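Local coordinates for protein possible adhesin (Caldicellulosiruptor kronotskyensis, PDB 4WA0) that probably mediates attachment of this extremely thermophilic bacterium to cellulose, this chain being the C-terminal beta-helix domain of a tapirin that also holds a magnesium ion, at residues A[175-178]-A[179-183]; A[140-143]-A[144-148]. All coordinates share one frame; numbering follows the deposited sequence.

Contact 1 (A[175-178]-A[179-183]); sequences LILE and NGAKL
The flat group at the heart of this corner is the peptide unit joining Glu178 to Asn179, and Ala181 comes over one side of its plane, with both its N-H and its CB on that same side. Ala181 N sits 3.0 Å from Glu178 O. It is tilted 32° out of the carbonyl plane. The N-H nonetheless points well at its acceptor (160° at the hydrogen). Ala181 CB crowds the same oxygen, 3.3 Å from Glu178 O. The other flat group, the carboxylate of Glu178, looks elsewhere, forming a salt bridge with Lys157 and accepting a hydrogen bond from the backbone N of Ser158. The bond from Ala181 closes a type II beta turn from Glu178 to Ala181, with Asn179 and Gly180 at the two central positions; Gly180 takes the positive phi that the turn asks for.

Inside the bend the contact is aliphatic. Leu177 CB faces Ala181 CB at 4.2 Å, and one methyl of the same leucine, Leu177 CD2, comes to 4.2 Å from Leu183 CB. Deeper in, Leu175 and Leu183 meet tip to tip, CD2 to CD2, at 3.7 Å. Each has CG anti to its own backbone nitrogen (chi1 179° in Leu183), which sends the branched ends across the bend at one another. Val154 and Leu156 extend the apolar layer beside Leu175, and Val162 does so beside Leu183. A tight turn wrapped round buried leucines, linking strands 174-177 and 182-185 of different faces, is what a corner of a parallel beta-helix looks like.

Contact 2 (A[140-143]-A[144-148]); sequences ASIR and GTLEV
The backbone turns a corner at Arg143 and Gly144, the latter with a psi of -134°, between strands 139-142 and 145-149, which belong to different faces of the fold.

Ile142 carries the inner side of the corner, and its two branches do different jobs. The CG2 methyl lies against the backbone just beyond the bend: Ile142 CG2 is 3.8 Å from Gly144 O and 4.0 Å from Thr145 O. The other branch runs on inward, CG1 being anti to the carbonyl carbon (chi1 -58°), and its methyl reaches over to the next strand, where Ile142 CD1 meets Leu146 CD1 at 4.3 Å. That is a fairly loose apolar touch, and both residues gain further cover from the neighbouring coils: Ile142 also packs on Leu119, Leu146 on Leu167, and both lean on Val125.

On the outer side, Arg143 grips little of the following segment. It turns outward, its chain bent at chi2 (-62°), and touches Tyr212. Two residues earlier, the hydroxyl of Ser141 is hydrogen-bonded to the carbonyl oxygen of Pro213. Past the bend, Thr145 N is hydrogen-bonded to Asn124 OD1, a side chain of the preceding coil, while the side chain of Thr145 touches Ser166 and Val168 on strand 166-170, which lies beside 145-149 on the same face. A short glycine-bearing bend, aliphatic within and polar without, passing the chain from one face to the next, is a corner of a parallel beta-helix.

In the fold
Contact 2 comes first along the chain and contact 1 follows it. The chain leaves strand 139-142 through contact 2 for strand 145-149 on a second face, and contact 1 later carries it from strand 174-177 on a third face back to the first, at 182-185. On that shared face strand 161-164 runs between 139-142 and 182-185, so the two corners belong to nearby coils: their centres are about 15 Å apart, and their nearest atoms stay about 5 Å apart without touching. The centre of contact 1 is about 29 Å, and that of contact 2 about 22 Å, from the centre of the chain. Both lie away from the magnesium site of Asp239, Val241, Ser243, Leu246 and Glu275.

Contact 1 (A[175-178]-A[179-183])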
loop_
_atom_site.group_PDB
_atom_site.type_symbol
_atom_site.label_atom_id
_atom_site.label_comp_id
_atom_site.label_asym_id
_atom_site.label_seq_id
_atom_site.Cartn_x
_atom_site.Cartn_y
_atom_site.Cartn_z
ATOM N N LEU A 175 -18.417 5.674 -20.023
ATOM C CA LEU A 175 -18.905 5.417 -18.664
ATOM C C LEU A 175 -20.070 4.442 -18.864
ATOM O O LEU A 175 -21.007 4.748 -19.656
ATOM C CB LEU A 175 -19.316 6.664 -17.893
ATOM C CG LEU A 175 -20.138 6.374 -16.610
ATOM C CD1 LEU A 175 -19.217 5.885 -15.576
ATOM C CD2 LEU A 175 -20.747 7.668 -16.091
ATOM N N ILE A 176 -19.993 3.270 -18.198
ATOM C CA ILE A 176 -20.976 2.211 -18.354
ATOM C C ILE A 176 -21.761 2.017 -17.078
ATOM O O ILE A 176 -21.139 1.851 -15.991
ATOM C CB ILE A 176 -20.277 0.909 -18.748
ATOM C CG1 ILE A 176 -19.472 1.133 -20.026
ATOM C CG2 ILE A 176 -21.321 -0.219 -18.876
ATOM C CD1 ILE A 176 -18.120 0.456 -20.061
ATOM N N LEU A 177 -23.100 2.079 -17.162
ATOM C CA LEU A 177 -23.947 1.743 -16.010
ATOM C C LEU A 177 -24.571 0.375 -16.231
ATOM O O LEU A 177 -25.133 0.109 -17.287
ATOM C CB LEU A 177 -25.072 2.700 -15.792
ATOM C CG LEU A 177 -24.821 4.004 -15.070
ATOM C CD1 LEU A 177 -24.039 4.929 -15.967
ATOM C CD2 LEU A 177 -26.085 4.691 -14.579
ATOM N N GLU A 178 -24.353 -0.551 -15.278
ATOM C CA GLU A 178 -25.064 -1.832 -15.355
ATOM C C GLU A 178 -26.440 -1.672 -14.742
ATOM O O GLU A 178 -26.805 -0.638 -14.142
ATOM C CB GLU A 178 -24.309 -2.926 -14.619
ATOM C CG GLU A 178 -22.953 -3.213 -15.220
ATOM C CD GLU A 178 -22.259 -4.417 -14.533
ATOM O OE1 GLU A 178 -22.657 -4.856 -13.385
ATOM O OE2 GLU A 178 -21.310 -4.891 -15.201
ATOM N N ASN A 179 -27.241 -2.733 -14.864
ATOM C CA ASN A 179 -28.635 -2.701 -14.371
ATOM C C ASN A 179 -28.754 -2.254 -12.914
ATOM O O ASN A 179 -28.081 -2.791 -12.043
ATOM C CB ASN A 179 -29.180 -4.131 -14.509
ATOM C CG ASN A 179 -30.648 -4.242 -14.224
ATOM O OD1 ASN A 179 -31.051 -4.458 -13.074
ATOM N ND2 ASN A 179 -31.445 -4.112 -15.239
ATOM N N GLY A 180 -29.617 -1.293 -12.646
ATOM C CA GLY A 180 -29.898 -0.784 -11.306
ATOM C C GLY A 180 -28.853 0.101 -10.709
ATOM O O GLY A 180 -29.065 0.646 -9.593
ATOM N N ALA A 181 -27.763 0.352 -11.472
ATOM C CA ALA A 181 -26.762 1.296 -10.962
ATOM C C ALA A 181 -27.438 2.696 -10.942
ATOM O O ALA A 181 -28.347 3.013 -11.788
ATOM C CB ALA A 181 -25.537 1.307 -11.852
ATOM N N LYS A 182 -27.055 3.525 -9.984
ATOM C CA LYS A 182 -27.642 4.850 -9.798
ATOM C C LYS A 182 -26.491 5.855 -9.816
ATOM O O LYS A 182 -25.593 5.784 -8.908
ATOM C CB LYS A 182 -28.301 4.941 -8.412
ATOM C CG LYS A 182 -29.421 3.900 -8.302
ATOM C CD LYS A 182 -30.073 3.738 -6.937
ATOM C CE LYS A 182 -29.105 3.226 -5.875
ATOM N NZ LYS A 182 -28.604 1.864 -6.251
ATOM N N LEU A 183 -26.471 6.757 -10.801
ATOM C CA LEU A 183 -25.493 7.843 -10.852
ATOM C C LEU A 183 -26.176 9.172 -10.496
ATOM O O LEU A 183 -27.200 9.529 -11.101
ATOM C CB LEU A 183 -24.900 7.991 -12.228
ATOM C CG LEU A 183 -23.860 9.100 -12.516
ATOM C CD1 LEU A 183 -22.696 9.001 -11.568
ATOM C CD2 LEU A 183 -23.486 9.049 -13.996
#

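Contact 2 (A[140-143]-A[144-148])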
loop_
_atom_site.group_PDB
_atom_site.type_symbol
_atom_site.label_atom_id
_atom_site.label_comp_id
_atom_site.label_asym_id
_atom_site.label_seq_id
_atom_site.Cartn_x
_atom_site.Cartn_y
_atom_site.Cartn_z
ATOM N N ALA A 140 -19.641 5.029 -4.545
ATOM C CA ALA A 140 -18.541 5.995 -4.758
ATOM C C ALA A 140 -19.085 7.386 -4.447
ATOM O O ALA A 140 -20.259 7.723 -4.731
ATOM C CB ALA A 140 -17.949 5.935 -6.166
ATOM N N SER A 141 -18.251 8.132 -3.798
ATOM C CA SER A 141 -18.504 9.502 -3.422
ATOM C C SER A 141 -17.297 10.311 -3.821
ATOM O O SER A 141 -16.182 10.143 -3.220
ATOM C CB SER A 141 -18.749 9.540 -1.902
ATOM O OG SER A 141 -18.949 10.857 -1.448
ATOM N N ILE A 142 -17.515 11.195 -4.808
ATOM C CA ILE A 142 -16.464 11.989 -5.436
ATOM C C ILE A 142 -16.868 13.432 -5.360
ATOM O O ILE A 142 -17.791 13.848 -6.059
ATOM C CB ILE A 142 -16.226 11.538 -6.893
ATOM C CG1 ILE A 142 -15.856 10.035 -6.902
ATOM C CG2 ILE A 142 -15.245 12.463 -7.598
ATOM C CD1 ILE A 142 -15.816 9.395 -8.262
ATOM N N ARG A 143 -16.157 14.229 -4.566
ATOM C CA ARG A 143 -16.626 15.599 -4.303
ATOM C C ARG A 143 -16.335 16.539 -5.422
ATOM O O ARG A 143 -16.931 17.600 -5.502
ATOM C CB ARG A 143 -16.043 16.193 -3.000
ATOM C CG ARG A 143 -16.243 15.347 -1.773
ATOM C CD ARG A 143 -17.684 15.174 -1.502
ATOM N NE ARG A 143 -17.924 14.496 -0.187
ATOM C CZ ARG A 143 -18.514 15.033 0.868
ATOM N NH1 ARG A 143 -18.886 16.312 0.852
ATOM N NH2 ARG A 143 -18.718 14.284 1.968
ATOM N N GLY A 144 -15.364 16.195 -6.241
ATOM C CA GLY A 144 -15.088 16.929 -7.439
ATOM C C GLY A 144 -15.593 16.264 -8.710
ATOM O O GLY A 144 -16.706 15.761 -8.792
ATOM N N THR A 145 -14.743 16.241 -9.706
ATOM C CA THR A 145 -15.076 15.772 -10.986
ATOM C C THR A 145 -14.565 14.341 -11.163
ATOM O O THR A 145 -13.436 14.048 -10.776
ATOM C CB THR A 145 -14.462 16.673 -12.100
ATOM O OG1 THR A 145 -14.898 18.055 -11.920
ATOM C CG2 THR A 145 -14.745 16.145 -13.520
ATOM N N LEU A 146 -15.357 13.526 -11.800
ATOM C CA LEU A 146 -14.970 12.222 -12.349
ATOM C C LEU A 146 -14.672 12.504 -13.837
ATOM O O LEU A 146 -15.570 12.797 -14.616
ATOM C CB LEU A 146 -16.069 11.198 -12.160
ATOM C CG LEU A 146 -15.842 9.821 -12.818
ATOM C CD1 LEU A 146 -14.544 9.190 -12.366
ATOM C CD2 LEU A 146 -17.039 8.844 -12.635
ATOM N N GLU A 147 -13.405 12.418 -14.219
ATOM C CA GLU A 147 -12.918 12.739 -15.570
ATOM C C GLU A 147 -12.402 11.439 -16.149
ATOM O O GLU A 147 -11.484 10.803 -15.586
ATOM C CB GLU A 147 -11.772 13.770 -15.477
ATOM C CG GLU A 147 -11.289 14.109 -16.853
ATOM C CD GLU A 147 -10.250 15.219 -16.881
ATOM O OE1 GLU A 147 -9.851 15.697 -15.789
ATOM O OE2 GLU A 147 -9.837 15.555 -18.018
ATOM N N VAL A 148 -12.935 11.042 -17.281
ATOM C CA VAL A 148 -12.632 9.769 -17.928
ATOM C C VAL A 148 -12.274 10.032 -19.385
ATOM O O VAL A 148 -13.164 10.359 -20.193
ATOM C CB VAL A 148 -13.821 8.778 -17.830
ATOM C CG1 VAL A 148 -13.455 7.367 -18.269
ATOM C CG2 VAL A 148 -14.468 8.716 -16.427
#